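Local structure of putative efflux transporter (Bacteroides eggerthii, 4L8J) at residues 37-42 and 129-134. The protein is a putative efflux transporter of the HlyD secretion family, probably a periplasmic adaptor that links an inner-membrane pump to an outer-membrane channel. Residues are numbered along the deposited sequence; the frame is centred on the assembly and turned at random.
Sequences LAFRVS and TKLLAP
F39 and L131 meet in the lipoyl-like barrel-sandwich domain, where the edge strand 34-38 of one four-stranded sheet and the residues just after it come together with the edge strand 130-132 of the other. L131 CB sits over one face of the F39 ring in a CH-pi contact, 3.9 Å from the ring centroid and 19° off its normal. Because L131 CG lies anti to the backbone N (chi1 175°), the branch runs on past the ring: CD2 comes near CE2 of F39, and CD1 packs 3.3 Å from A38 O. The ring edge has a different neighbour, with F39 CE1 3.3 Å from T129 O near the ring plane. An alanine in place of F39 would probably open a gap over L131 CB and leave that side chain less firmly held. Toward P134, L37 meets the proline tip to tip, its CD2 3.6 Å from P134 CD, while its CB lies 4.2 Å from L131 CD2. At the other end V41 CG2 approaches T129 N at 4.2 Å. No hydrogen bond joins the two segments, which meet mainly through apolar side chains. Each backbone is bonded instead within its own sheet, L37 to I156 and V157, L131 to I62 and T129 to I65, while I156 also touches both F39 and L131. T129 lies two residues beyond the end of helix 102-127, the second arm of the helical hairpin, and its OG1 hydrogen-bonds to M126 O.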
ATOM      1  N   LEU A  37      53.458 -25.020  23.009  1.00 52.55           N
ATOM      2  CA  LEU A  37      53.530 -25.437  24.407  1.00 50.57           C
ATOM      3  C   LEU A  37      54.923 -25.850  24.728  1.00 50.81           C
ATOM      4  O   LEU A  37      55.562 -26.536  23.938  1.00 49.58           O
ATOM      5  CB  LEU A  37      52.559 -26.581  24.725  1.00 50.89           C
ATOM      6  CG  LEU A  37      51.084 -26.239  24.857  1.00 54.81           C
ATOM      7  CD1 LEU A  37      50.327 -27.421  25.426  1.00 54.76           C
ATOM      8  CD2 LEU A  37      50.874 -25.019  25.752  1.00 57.89           C
ATOM      9  N   ALA A  38      55.420 -25.414  25.875  1.00 46.24           N
ATOM     10  CA  ALA A  38      56.774 -25.764  26.262  1.00 46.85           C
ATOM     11  C   ALA A  38      56.888 -25.914  27.759  1.00 47.52           C
ATOM     12  O   ALA A  38      56.097 -25.311  28.500  1.00 46.20           O
ATOM     13  CB  ALA A  38      57.733 -24.690  25.776  1.00 48.02           C
ATOM     14  N   PHE A  39      57.861 -26.727  28.203  1.00 42.41           N
ATOM     15  CA  PHE A  39      58.157 -26.901  29.626  1.00 41.99           C
ATOM     16  C   PHE A  39      58.819 -25.613  30.165  1.00 47.74           C
ATOM     17  O   PHE A  39      59.451 -24.875  29.395  1.00 47.00           O
ATOM     18  CB  PHE A  39      59.087 -28.117  29.855  1.00 43.17           C
ATOM     19  CG  PHE A  39      58.440 -29.478  29.750  1.00 42.71           C
ATOM     20  CD1 PHE A  39      57.877 -30.086  30.864  1.00 43.33           C
ATOM     21  CD2 PHE A  39      58.436 -30.170  28.547  1.00 43.48           C
ATOM     22  CE1 PHE A  39      57.302 -31.360  30.773  1.00 43.70           C
ATOM     23  CE2 PHE A  39      57.866 -31.448  28.456  1.00 45.20           C
ATOM     24  CZ  PHE A  39      57.291 -32.026  29.570  1.00 42.58           C
ATOM     25  N   ARG A  40      58.657 -25.331  31.465  1.00 44.47           N
ATOM     26  CA  ARG A  40      59.293 -24.159  32.066  1.00 44.48           C
ATOM     27  C   ARG A  40      60.631 -24.592  32.711  1.00 51.22           C
ATOM     28  O   ARG A  40      61.359 -23.763  33.268  1.00 51.43           O
ATOM     29  CB  ARG A  40      58.356 -23.472  33.079  1.00 42.63           C
ATOM     30  CG  ARG A  40      57.104 -22.857  32.429  1.00 48.05           C
ATOM     31  CD  ARG A  40      56.131 -22.330  33.465  1.00 67.42           C
ATOM     32  NE  ARG A  40      54.833 -22.009  32.864  1.00 95.25           N
ATOM     33  CZ  ARG A  40      53.695 -21.879  33.543  1.00116.81           C
ATOM     34  NH1 ARG A  40      53.675 -22.051  34.861  1.00107.96           N
ATOM     35  NH2 ARG A  40      52.566 -21.589  32.908  1.00101.85           N
ATOM     36  N   VAL A  41      60.930 -25.905  32.635  1.00 47.83           N
ATOM     37  CA  VAL A  41      62.137 -26.559  33.166  1.00 48.02           C
ATOM     38  C   VAL A  41      62.778 -27.368  32.052  1.00 53.78           C
ATOM     39  O   VAL A  41      62.121 -27.651  31.058  1.00 52.73           O
ATOM     40  CB  VAL A  41      61.880 -27.433  34.430  1.00 51.27           C
ATOM     41  CG1 VAL A  41      61.612 -26.568  35.650  1.00 50.88           C
ATOM     42  CG2 VAL A  41      60.755 -28.442  34.222  1.00 50.69           C
ATOM     43  N   SER A  42      64.046 -27.747  32.219  1.00 52.74           N
ATOM     44  CA  SER A  42      64.786 -28.573  31.269  1.00 54.10           C
ATOM     45  C   SER A  42      64.825 -30.005  31.776  1.00 58.73           C
ATOM     46  O   SER A  42      64.838 -30.234  32.991  1.00 59.30           O
ATOM     47  CB  SER A  42      66.204 -28.035  31.076  1.00 58.88           C
ATOM     48  OG  SER A  42      66.192 -26.722  30.536  1.00 68.43           O
ATOM     49  N   THR A 129      57.354 -30.269  35.992  1.00 36.98           N
ATOM     50  CA  THR A 129      57.789 -31.535  35.356  1.00 36.43           C
ATOM     51  C   THR A 129      56.633 -32.129  34.527  1.00 39.97           C
ATOM     52  O   THR A 129      56.869 -32.963  33.660  1.00 39.92           O
ATOM     53  CB  THR A 129      58.306 -32.550  36.380  1.00 43.17           C
ATOM     54  OG1 THR A 129      57.284 -32.866  37.334  1.00 40.90           O
ATOM     55  CG2 THR A 129      59.584 -32.105  37.068  1.00 42.33           C
ATOM     56  N   LYS A 130      55.389 -31.683  34.775  1.00 35.91           N
ATOM     57  CA  LYS A 130      54.206 -32.114  34.015  1.00 36.09           C
ATOM     58  C   LYS A 130      53.706 -30.956  33.201  1.00 39.87           C
ATOM     59  O   LYS A 130      53.329 -29.933  33.774  1.00 39.57           O
ATOM     60  CB  LYS A 130      53.085 -32.645  34.943  1.00 39.45           C
ATOM     61  CG  LYS A 130      53.536 -33.768  35.887  1.00 50.19           C
ATOM     62  CD  LYS A 130      52.784 -35.048  35.655  1.00 60.23           C
ATOM     63  CE  LYS A 130      53.344 -36.204  36.451  1.00 68.01           C
ATOM     64  NZ  LYS A 130      52.808 -36.229  37.835  1.00 79.88           N
ATOM     65  N   LEU A 131      53.749 -31.071  31.866  1.00 37.77           N
ATOM     66  CA  LEU A 131      53.253 -30.004  30.993  1.00 37.04           C
ATOM     67  C   LEU A 131      51.766 -30.273  30.714  1.00 40.92           C
ATOM     68  O   LEU A 131      51.424 -31.354  30.259  1.00 40.65           O
ATOM     69  CB  LEU A 131      54.095 -29.950  29.711  1.00 37.26           C
ATOM     70  CG  LEU A 131      53.673 -28.988  28.594  1.00 40.97           C
ATOM     71  CD1 LEU A 131      53.725 -27.528  29.063  1.00 40.42           C
ATOM     72  CD2 LEU A 131      54.560 -29.205  27.360  1.00 42.10           C
ATOM     73  N   LEU A 132      50.889 -29.338  31.064  1.00 38.25           N
ATOM     74  CA  LEU A 132      49.438 -29.522  30.928  1.00 38.41           C
ATOM     75  C   LEU A 132      48.839 -28.621  29.854  1.00 42.26           C
ATOM     76  O   LEU A 132      49.435 -27.594  29.522  1.00 41.59           O
ATOM     77  CB  LEU A 132      48.746 -29.241  32.284  1.00 38.39           C
ATOM     78  CG  LEU A 132      49.350 -29.911  33.541  1.00 44.10           C
ATOM     79  CD1 LEU A 132      48.630 -29.452  34.783  1.00 44.38           C
ATOM     80  CD2 LEU A 132      49.317 -31.447  33.464  1.00 44.43           C
ATOM     81  N   ALA A 133      47.666 -28.999  29.307  1.00 39.06           N
ATOM     82  CA  ALA A 133      46.989 -28.186  28.306  1.00 39.20           C
ATOM     83  C   ALA A 133      46.436 -26.915  28.977  1.00 43.00           C
ATOM     84  O   ALA A 133      45.718 -27.022  29.980  1.00 42.47           O
ATOM     85  CB  ALA A 133      45.873 -28.980  27.632  1.00 40.29           C
ATOM     86  N   PRO A 134      46.828 -25.708  28.510  1.00 41.10           N
ATOM     87  CA  PRO A 134      46.357 -24.474  29.177  1.00 41.32           C
ATOM     88  C   PRO A 134      44.877 -24.156  28.854  1.00 48.38           C
ATOM     89  O   PRO A 134      44.254 -23.332  29.547  1.00 49.70           O
ATOM     90  CB  PRO A 134      47.313 -23.406  28.637  1.00 42.39           C
ATOM     91  CG  PRO A 134      47.654 -23.882  27.263  1.00 47.35           C
ATOM     92  CD  PRO A 134      47.694 -25.400  27.351  1.00 43.46           C
TER